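Local coordinates for Glyco_hydro_cc domain-containing protein (Cryptococcus neoformans, PDB 6UBC) that probably binds beta-1,3-glucan oligosaccharides, as an oligosaccharide-binding member of subgroup VII of glycoside hydrolase family GH128, at residues A[221-226]-A[268-273]; A[285-290]-A[325-330]; A[341-346]-A[352-357]. One frame throughout, in Å; residues are numbered along the deposited sequence.

How the contacts relate
The three contacts belong to one (beta/alpha)8 barrel and follow each other along the chain. Contact 1 runs through the barrel interior up to the C-terminal strand ends, where such folds place their ligand cleft; contact 2 joins two outer helices; contact 3 packs a strand on the helix that follows it. Centres lie about 19 Å apart for contacts 1 and 2, and about 19 Å for 1 and 3. F272 links contact 1 to contact 2, its CE2 3.5 Å from A290 O and its CG 3.7 Å from I285 CD1. E273 OE2 lies 3.4 Å from H342 CE1 of contact 3. Contacts 2 and 3 stay separate, about 5 Å between nearest atoms.

Contact 1: residues A[221-226]-A[268-273]; sequences WYYDWN and YIIGFE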
loop_
_atom_site.group_PDB
_atom_site.type_symbol
_atom_site.label_atom_id
_atom_site.label_comp_id
_atom_site.label_asym_id
_atom_site.label_seq_id
_atom_site.Cartn_x
_atom_site.Cartn_y
_atom_site.Cartn_z
ATOM N N TRP A 221 -9.697 -5.638 -3.236
ATOM C CA TRP A 221 -9.121 -5.584 -1.884
ATOM C C TRP A 221 -9.155 -4.168 -1.359
ATOM O O TRP A 221 -9.327 -3.193 -2.180
ATOM C CB TRP A 221 -7.691 -6.107 -1.888
ATOM C CG TRP A 221 -6.705 -5.301 -2.687
ATOM C CD1 TRP A 221 -6.654 -5.216 -4.058
ATOM C CD2 TRP A 221 -5.744 -4.352 -2.211
ATOM N NE1 TRP A 221 -5.688 -4.343 -4.467
ATOM C CE2 TRP A 221 -5.065 -3.839 -3.343
ATOM C CE3 TRP A 221 -5.346 -3.927 -0.944
ATOM C CZ2 TRP A 221 -4.048 -2.898 -3.233
ATOM C CZ3 TRP A 221 -4.290 -3.046 -0.846
ATOM C CH2 TRP A 221 -3.654 -2.547 -1.978
ATOM N N TYR A 222 -8.986 -4.076 -0.046
ATOM C CA TYR A 222 -9.001 -2.788 0.645
ATOM C C TYR A 222 -8.333 -2.901 1.997
ATOM O O TYR A 222 -8.250 -3.958 2.609
ATOM C CB TYR A 222 -10.446 -2.331 0.809
ATOM C CG TYR A 222 -11.356 -3.331 1.489
ATOM C CD1 TYR A 222 -12.090 -4.271 0.777
ATOM C CD2 TYR A 222 -11.534 -3.282 2.849
ATOM C CE1 TYR A 222 -12.921 -5.161 1.433
ATOM C CE2 TYR A 222 -12.346 -4.157 3.530
ATOM C CZ TYR A 222 -13.054 -5.121 2.816
ATOM O OH TYR A 222 -13.888 -5.994 3.469
ATOM N N TYR A 223 -7.889 -1.751 2.476
ATOM C CA TYR A 223 -7.304 -1.632 3.834
ATOM C C TYR A 223 -7.452 -0.188 4.273
ATOM O O TYR A 223 -7.627 0.713 3.378
ATOM C CB TYR A 223 -5.849 -2.069 3.815
ATOM C CG TYR A 223 -4.852 -1.042 3.304
ATOM C CD1 TYR A 223 -4.787 -0.670 1.957
ATOM C CD2 TYR A 223 -3.911 -0.491 4.150
ATOM C CE1 TYR A 223 -3.865 0.258 1.504
ATOM C CE2 TYR A 223 -2.934 0.374 3.690
ATOM C CZ TYR A 223 -2.926 0.785 2.367
ATOM O OH TYR A 223 -1.977 1.671 1.892
ATOM N N ASP A 224 -7.283 0.036 5.575
ATOM C CA ASP A 224 -7.560 1.366 6.175
ATOM C C ASP A 224 -6.506 1.722 7.235
ATOM O O ASP A 224 -6.818 2.550 8.113
ATOM C CB ASP A 224 -8.990 1.436 6.696
ATOM C CG ASP A 224 -9.212 0.577 7.932
ATOM O OD1 ASP A 224 -8.301 -0.163 8.321
ATOM O OD2 ASP A 224 -10.309 0.675 8.494
ATOM N N TRP A 225 -5.367 1.047 7.185
ATOM C CA TRP A 225 -4.190 1.238 8.067
ATOM C C TRP A 225 -4.438 0.654 9.455
ATOM O O TRP A 225 -3.467 0.588 10.209
ATOM C CB TRP A 225 -3.761 2.698 8.153
ATOM C CG TRP A 225 -3.352 3.274 6.833
ATOM C CD1 TRP A 225 -2.191 3.043 6.192
ATOM C CD2 TRP A 225 -4.119 4.133 5.972
ATOM N NE1 TRP A 225 -2.129 3.724 5.008
ATOM C CE2 TRP A 225 -3.310 4.386 4.835
ATOM C CE3 TRP A 225 -5.372 4.735 6.060
ATOM C CZ2 TRP A 225 -3.725 5.185 3.797
ATOM C CZ3 TRP A 225 -5.784 5.563 5.028
ATOM C CH2 TRP A 225 -4.974 5.764 3.900
ATOM N N ASN A 226 -5.651 0.191 9.753
ATOM C CA ASN A 226 -5.932 -0.475 11.059
ATOM C C ASN A 226 -5.530 -1.963 10.994
ATOM O O ASN A 226 -5.340 -2.560 9.866
ATOM C CB ASN A 226 -7.401 -0.303 11.452
ATOM C CG ASN A 226 -7.763 1.144 11.653
ATOM O OD1 ASN A 226 -6.964 1.877 12.247
ATOM N ND2 ASN A 226 -8.909 1.572 11.121
ATOM N N TYR A 268 -4.030 -11.500 4.001
ATOM C CA TYR A 268 -2.935 -10.571 3.623
ATOM C C TYR A 268 -2.549 -9.698 4.820
ATOM O O TYR A 268 -3.437 -9.186 5.530
ATOM C CB TYR A 268 -3.417 -9.613 2.522
ATOM C CG TYR A 268 -4.014 -10.297 1.322
ATOM C CD1 TYR A 268 -3.212 -10.768 0.290
ATOM C CD2 TYR A 268 -5.356 -10.625 1.282
ATOM C CE1 TYR A 268 -3.752 -11.464 -0.790
ATOM C CE2 TYR A 268 -5.906 -11.290 0.195
ATOM C CZ TYR A 268 -5.101 -11.731 -0.838
ATOM O OH TYR A 268 -5.675 -12.435 -1.883
ATOM N N ILE A 269 -1.243 -9.451 4.986
ATOM C CA ILE A 269 -0.753 -8.515 6.030
ATOM C C ILE A 269 0.166 -7.514 5.369
ATOM O O ILE A 269 1.191 -7.966 4.784
ATOM C CB ILE A 269 -0.024 -9.251 7.123
ATOM C CG1 ILE A 269 -0.920 -10.254 7.846
ATOM C CG2 ILE A 269 0.514 -8.226 8.092
ATOM C CD1 ILE A 269 -0.145 -11.305 8.603
ATOM N N ILE A 270 -0.213 -6.239 5.395
ATOM C CA ILE A 270 0.725 -5.146 5.016
ATOM C C ILE A 270 1.581 -4.754 6.228
ATOM O O ILE A 270 1.057 -4.543 7.338
ATOM C CB ILE A 270 -0.057 -3.975 4.447
ATOM C CG1 ILE A 270 -0.775 -4.397 3.173
ATOM C CG2 ILE A 270 0.879 -2.744 4.295
ATOM C CD1 ILE A 270 -1.722 -3.326 2.638
ATOM N N GLY A 271 2.888 -4.623 6.016
ATOM C CA GLY A 271 3.873 -4.194 6.999
ATOM C C GLY A 271 3.882 -2.682 7.198
ATOM O O GLY A 271 3.031 -1.939 6.648
ATOM N N PHE A 272 4.873 -2.232 7.939
ATOM C CA PHE A 272 4.865 -0.895 8.557
ATOM C C PHE A 272 4.751 0.194 7.497
ATOM O O PHE A 272 5.363 0.120 6.418
ATOM C CB PHE A 272 6.119 -0.677 9.387
ATOM C CG PHE A 272 6.473 -1.889 10.211
ATOM C CD1 PHE A 272 5.615 -2.342 11.176
ATOM C CD2 PHE A 272 7.640 -2.604 9.971
ATOM C CE1 PHE A 272 5.925 -3.463 11.940
ATOM C CE2 PHE A 272 7.978 -3.703 10.745
ATOM C CZ PHE A 272 7.117 -4.125 11.744
ATOM N N GLU A 273 3.997 1.208 7.883
ATOM C CA GLU A 273 3.827 2.414 7.071
ATOM C C GLU A 273 5.073 3.289 7.129
ATOM O O GLU A 273 5.272 3.934 8.157
ATOM C CB GLU A 273 2.656 3.237 7.622
ATOM C CG GLU A 273 2.364 4.467 6.800
ATOM C CD GLU A 273 1.525 4.247 5.565
ATOM O OE1 GLU A 273 1.015 3.100 5.362
ATOM O OE2 GLU A 273 1.387 5.282 4.817
HETATM O O HOH W 1 0.580 1.477 3.163
#
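Inside the (beta/alpha)8 barrel of this GH128 protein, I270 from strand 268-270 packs against Y223 and W221 from strand 221-223, and further along both segments the indole edge of W225 meets the carboxylate of E273 at the mouth where such barrels bind their ligands. The methyl CD1 of I270 stands over the centre of the Y223 ring, 3.9 Å from the centroid and only 10° off the normal, a CH-pi contact on one face. The same methyl also touches W221 obliquely, CZ3 4.3 Å away, so one methyl serves both aromatic side chains. At the mouth the E273 carboxylate comes up to the pyrrole edge of W225, OE1 lying 3.2 Å from NE1 and near the indole plane, while the carboxylate plane stands at 83° to the ring. The E273 side chain leaves with CG anti to the backbone N (chi1 -177°) and then bends at chi2, which brings OE1 to the indole. W225 NE1 is hydrogen-bonded to E370 OE2. A water ties the two segments together at their polar ends, 2.9 Å from Y223 OH and 2.8 Å from E273 OE1; Y223 OH is also hydrogen-bonded to T369 O, which helps to fix the ring that I270 covers. Just before W225 in the chain, D224 OD1 accepts from N226 N at 3.0 Å, from above the carboxylate plane, an Asx turn that shapes the loop carrying the indole. Strand 237-241 runs in parallel between the two strands of the contact, with V239 touching both W221 and I270 and M241 touching Y223 and E273. Strand 307-309 flanks strand 268-270 on its other side, and helix 287-298 packs outside it on I269 and F272.

Contact 2: residues A[285-290]-A[325-330]; sequences IAVADA and LSAFSS
Between I285 and A290 the chain turns into helix 287-298, and its V287 and A290 meet A327 and F328 of helix 324-331. Before the helix begins, the carbonyl O of I285 accepts a hydrogen bond from W324 NE1, which ties the approach to the helix to its partner. A286 takes the N-cap position, and its own carbonyl receives A290 N at 2.9 Å in the first turn. V287 then makes the closest approach: its CG1 rests against the partner backbone, 3.5 Å from F328 N, and touches A327 CB at 3.8 Å. With CG1 anti to the backbone N (chi1 171°), this methyl is thrust outward into the angle between A327 and F328, and the two helices come near enough for the CA atoms of V287 and F328 to lie 5.5 Å apart. These helices are neighbours on the outside of the (beta/alpha)8 barrel, the first following strand 268-270 and the second strand 307-309. One turn after V287, A290 meets the F328 ring. Its CB is 4.0 Å from CE1, and its carbonyl O approaches the same carbon at 3.6 Å, near the ring plane, so the aromatic edge is turned to the helix backbone; V287 O lies at that edge too. F328 reaches across because CG stands anti to its backbone N. Its ring also meets W324, and W294, further along the first helix, contacts it edge-to-face.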
loop_
_atom_site.group_PDB
_atom_site.type_symbol
_atom_site.label_atom_id
_atom_site.label_comp_id
_atom_site.label_asym_id
_atom_site.label_seq_id
_atom_site.Cartn_x
_atom_site.Cartn_y
_atom_site.Cartn_z
ATOM N N ILE A 285 10.482 3.926 12.504
ATOM C CA ILE A 285 11.059 2.758 13.223
ATOM C C ILE A 285 12.515 2.539 12.764
ATOM O O ILE A 285 12.777 2.431 11.570
ATOM C CB ILE A 285 10.211 1.500 12.990
ATOM C CG1 ILE A 285 8.705 1.771 13.016
ATOM C CG2 ILE A 285 10.588 0.414 13.989
ATOM C CD1 ILE A 285 7.857 0.578 12.624
ATOM N N ALA A 286 13.450 2.412 13.703
ATOM C CA ALA A 286 14.829 1.993 13.387
ATOM C C ALA A 286 14.780 0.588 12.760
ATOM O O ALA A 286 14.001 -0.267 13.202
ATOM C CB ALA A 286 15.655 2.034 14.657
ATOM N N VAL A 287 15.661 0.342 11.802
ATOM C CA VAL A 287 15.755 -0.962 11.130
ATOM C C VAL A 287 15.742 -2.110 12.123
ATOM O O VAL A 287 14.926 -3.056 11.913
ATOM C CB VAL A 287 16.966 -1.034 10.195
ATOM C CG1 VAL A 287 17.200 -2.439 9.678
ATOM C CG2 VAL A 287 16.735 -0.102 9.031
ATOM N N ALA A 288 16.629 -2.106 13.112
ATOM C CA ALA A 288 16.790 -3.283 13.974
ATOM C C ALA A 288 15.500 -3.531 14.748
ATOM O O ALA A 288 15.153 -4.746 14.926
ATOM C CB ALA A 288 17.983 -3.127 14.911
ATOM N N ASP A 289 14.853 -2.479 15.259
ATOM C CA ASP A 289 13.570 -2.616 15.995
ATOM C C ASP A 289 12.507 -3.167 15.035
ATOM O O ASP A 289 11.683 -4.041 15.427
ATOM C CB ASP A 289 13.088 -1.302 16.597
ATOM C CG ASP A 289 14.105 -0.817 17.628
ATOM O OD1 ASP A 289 14.690 -1.665 18.251
ATOM O OD2 ASP A 289 14.368 0.370 17.712
ATOM N N ALA A 290 12.529 -2.700 13.779
ATOM C CA ALA A 290 11.450 -3.130 12.859
ATOM C C ALA A 290 11.620 -4.612 12.508
ATOM O O ALA A 290 10.587 -5.361 12.353
ATOM C CB ALA A 290 11.453 -2.274 11.637
ATOM N N LEU A 325 15.210 -0.518 3.761
ATOM C CA LEU A 325 14.646 -1.815 3.395
ATOM C C LEU A 325 15.772 -2.821 3.202
ATOM O O LEU A 325 15.594 -4.023 3.495
ATOM C CB LEU A 325 13.811 -1.721 2.140
ATOM C CG LEU A 325 12.882 -2.906 1.907
ATOM C CD1 LEU A 325 11.878 -3.117 3.052
ATOM C CD2 LEU A 325 12.140 -2.757 0.599
ATOM N N SER A 326 16.866 -2.399 2.590
ATOM C CA SER A 326 17.962 -3.356 2.280
ATOM C C SER A 326 18.546 -3.875 3.588
ATOM O O SER A 326 18.834 -5.099 3.675
ATOM C CB SER A 326 19.008 -2.786 1.378
ATOM O OG SER A 326 19.655 -1.641 1.930
ATOM N N ALA A 327 18.752 -3.004 4.557
ATOM C CA ALA A 327 19.258 -3.480 5.870
ATOM C C ALA A 327 18.200 -4.330 6.563
ATOM O O ALA A 327 18.554 -5.339 7.174
ATOM C CB ALA A 327 19.701 -2.354 6.757
ATOM N N PHE A 328 16.943 -3.936 6.521
ATOM C CA PHE A 328 15.814 -4.685 7.123
ATOM C C PHE A 328 15.793 -6.095 6.530
ATOM O O PHE A 328 15.648 -7.086 7.243
ATOM C CB PHE A 328 14.504 -3.925 6.850
ATOM C CG PHE A 328 13.210 -4.606 7.215
ATOM C CD1 PHE A 328 12.711 -4.549 8.524
ATOM C CD2 PHE A 328 12.453 -5.296 6.261
ATOM C CE1 PHE A 328 11.538 -5.215 8.860
ATOM C CE2 PHE A 328 11.265 -5.908 6.607
ATOM C CZ PHE A 328 10.805 -5.877 7.901
ATOM N N SER A 329 15.955 -6.203 5.222
ATOM C CA SER A 329 15.912 -7.489 4.490
ATOM C C SER A 329 17.031 -8.407 4.967
ATOM O O SER A 329 16.792 -9.646 5.074
ATOM C CB SER A 329 16.008 -7.245 2.980
ATOM O OG SER A 329 15.931 -8.480 2.233
ATOM N N SER A 330 18.194 -7.828 5.221
ATOM C CA SER A 330 19.382 -8.524 5.753
ATOM C C SER A 330 19.112 -9.071 7.144
ATOM O O SER A 330 19.541 -10.219 7.404
ATOM C CB SER A 330 20.557 -7.627 5.782
ATOM O OG SER A 330 20.917 -7.413 4.451
#

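Contact 3: residues A[341-346]-A[352-357]; sequences LHINKN and KTDIDY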
loop_
_atom_site.group_PDB
_atom_site.type_symbol
_atom_site.label_atom_id
_atom_site.label_comp_id
_atom_site.label_asym_id
_atom_site.label_seq_id
_atom_site.Cartn_x
_atom_site.Cartn_y
_atom_site.Cartn_z
ATOM N N LEU A 341 5.283 -0.910 -2.359
ATOM C CA LEU A 341 5.718 0.417 -2.821
ATOM C C LEU A 341 4.675 1.478 -2.443
ATOM O O LEU A 341 3.440 1.219 -2.533
ATOM C CB LEU A 341 5.882 0.429 -4.348
ATOM C CG LEU A 341 7.234 -0.049 -4.869
ATOM C CD1 LEU A 341 7.562 -1.439 -4.390
ATOM C CD2 LEU A 341 7.281 0.037 -6.423
ATOM N N HIS A 342 5.195 2.679 -2.210
ATOM C CA HIS A 342 4.452 3.960 -2.201
ATOM C C HIS A 342 5.025 4.726 -3.379
ATOM O O HIS A 342 6.244 4.960 -3.420
ATOM C CB HIS A 342 4.663 4.681 -0.848
ATOM C CG HIS A 342 3.809 4.086 0.211
ATOM N ND1 HIS A 342 3.757 4.613 1.468
ATOM C CD2 HIS A 342 3.029 2.999 0.181
ATOM C CE1 HIS A 342 2.973 3.841 2.178
ATOM N NE2 HIS A 342 2.494 2.817 1.431
ATOM N N ILE A 343 4.154 5.102 -4.315
ATOM C CA ILE A 343 4.608 5.843 -5.506
ATOM C C ILE A 343 4.024 7.246 -5.453
ATOM O O ILE A 343 2.789 7.389 -5.543
ATOM C CB ILE A 343 4.235 5.080 -6.769
ATOM C CG1 ILE A 343 4.947 3.726 -6.788
ATOM C CG2 ILE A 343 4.609 5.852 -8.013
ATOM C CD1 ILE A 343 4.665 2.909 -8.047
ATOM N N ASN A 344 4.905 8.221 -5.307
ATOM C CA ASN A 344 4.504 9.657 -5.253
ATOM C C ASN A 344 5.326 10.323 -6.352
ATOM O O ASN A 344 6.475 10.677 -6.077
ATOM C CB ASN A 344 4.719 10.234 -3.857
ATOM C CG ASN A 344 3.775 9.535 -2.881
ATOM O OD1 ASN A 344 2.577 9.710 -2.991
ATOM N ND2 ASN A 344 4.331 8.881 -1.869
ATOM N N LYS A 345 4.730 10.391 -7.536
ATOM C CA LYS A 345 5.420 10.830 -8.755
ATOM C C LYS A 345 4.443 11.641 -9.586
ATOM O O LYS A 345 3.265 11.609 -9.289
ATOM C CB LYS A 345 5.940 9.610 -9.504
ATOM C CG LYS A 345 7.048 8.820 -8.808
ATOM C CD LYS A 345 8.356 9.577 -8.571
ATOM C CE LYS A 345 9.376 8.597 -8.070
ATOM N NZ LYS A 345 10.688 9.219 -7.812
ATOM N N ASN A 346 4.938 12.387 -10.594
ATOM C CA ASN A 346 4.018 13.144 -11.445
ATOM C C ASN A 346 4.188 12.782 -12.910
ATOM O O ASN A 346 3.628 13.512 -13.728
ATOM C CB ASN A 346 4.148 14.648 -11.263
ATOM C CG ASN A 346 5.422 15.228 -11.833
ATOM O OD1 ASN A 346 6.321 14.496 -12.242
ATOM N ND2 ASN A 346 5.515 16.543 -11.816
ATOM N N LYS A 352 7.840 4.229 -13.280
ATOM C CA LYS A 352 8.671 3.121 -13.765
ATOM C C LYS A 352 9.970 3.071 -12.987
ATOM O O LYS A 352 10.395 1.985 -12.676
ATOM C CB LYS A 352 8.899 3.241 -15.270
ATOM C CG LYS A 352 7.678 2.949 -16.102
ATOM C CD LYS A 352 7.853 3.442 -17.530
ATOM C CE LYS A 352 6.822 2.863 -18.475
ATOM N NZ LYS A 352 6.773 3.695 -19.711
ATOM N N THR A 353 10.587 4.186 -12.690
ATOM C CA THR A 353 11.796 4.190 -11.859
ATOM C C THR A 353 11.547 3.407 -10.560
ATOM O O THR A 353 12.368 2.584 -10.155
ATOM C CB THR A 353 12.205 5.633 -11.580
ATOM O OG1 THR A 353 12.544 6.224 -12.824
ATOM C CG2 THR A 353 13.362 5.733 -10.623
ATOM N N ASP A 354 10.431 3.668 -9.889
ATOM C CA ASP A 354 10.151 2.985 -8.594
ATOM C C ASP A 354 9.996 1.478 -8.817
ATOM O O ASP A 354 10.604 0.683 -8.056
ATOM C CB ASP A 354 8.912 3.545 -7.897
ATOM C CG ASP A 354 9.033 4.937 -7.284
ATOM O OD1 ASP A 354 10.170 5.487 -7.178
ATOM O OD2 ASP A 354 7.967 5.475 -6.889
ATOM N N ILE A 355 9.164 1.090 -9.802
ATOM C CA ILE A 355 8.868 -0.348 -10.022
ATOM C C ILE A 355 10.158 -1.056 -10.430
ATOM O O ILE A 355 10.506 -2.115 -9.855
ATOM C CB ILE A 355 7.743 -0.567 -11.026
ATOM C CG1 ILE A 355 6.440 0.079 -10.584
ATOM C CG2 ILE A 355 7.622 -2.069 -11.264
ATOM C CD1 ILE A 355 5.462 0.083 -11.686
ATOM N N ASP A 356 10.915 -0.433 -11.328
ATOM C CA ASP A 356 12.221 -1.004 -11.747
ATOM C C ASP A 356 13.124 -1.214 -10.538
ATOM O O ASP A 356 13.760 -2.294 -10.413
ATOM C CB ASP A 356 12.918 -0.136 -12.780
ATOM C CG ASP A 356 12.287 -0.099 -14.153
ATOM O OD1 ASP A 356 11.395 -0.882 -14.442
ATOM O OD2 ASP A 356 12.697 0.737 -14.903
ATOM N N TYR A 357 13.301 -0.201 -9.679
ATOM C CA TYR A 357 14.248 -0.314 -8.564
ATOM C C TYR A 357 13.866 -1.530 -7.713
ATOM O O TYR A 357 14.747 -2.397 -7.358
ATOM C CB TYR A 357 14.344 0.976 -7.744
ATOM C CG TYR A 357 15.176 0.736 -6.520
ATOM C CD1 TYR A 357 16.551 0.631 -6.584
ATOM C CD2 TYR A 357 14.577 0.402 -5.318
ATOM C CE1 TYR A 357 17.308 0.289 -5.483
ATOM C CE2 TYR A 357 15.326 0.034 -4.219
ATOM C CZ TYR A 357 16.709 -0.015 -4.294
ATOM O OH TYR A 357 17.440 -0.412 -3.213
#
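The flat group at the centre of this contact is the carboxylate of D354, met by two side chains of strand 339-345: I343 touches OD2, while K345 CE reaches both oxygens, nearer OD1. I343 CG1 and CG2 press against OD2 at 3.5 and 3.6 Å, van der Waals contacts on one side of it, with CG1 near the carboxylate plane. OD1 lies 3.3 Å from CE of K345, while NZ is 3.8 Å from OD1, a long salt bridge. The lysine bends at chi2 and then runs extended, bringing CE up beside the two oxygens from one side of the carboxylate plane; its ammonium goes on to a salt bridge with D376. D354 OD1 also takes a weak hydrogen bond from A317 N. The D354 side chain reaches the strand with CG anti to its own carbonyl carbon (chi1 -72°), sliding past I343 in the opposite direction. The imidazole of H342 points away, to the far side of the strand, where ND1 bonds to E274. Around L341 the contact is made by methyl and methylene groups: CD2 rests on the D354 carbonyl O at 3.8 Å and lies 4.2 Å from I355 CG1, and I343 CD1 approaches the same I355 CG1 at 4.2 Å. L341, I343 and K345 thus present alternate side chains to the helix. Strand and helix run at 155° with their axes 9.1 Å apart, the nearly antiparallel packing expected in a beta-alpha-beta crossover. Helix 348-362 leads back to strand 366-375, which lies parallel beside strand 339-345 in the barrel; helix 386-402 closes the flank, with F400 on I343 and L399 on I355.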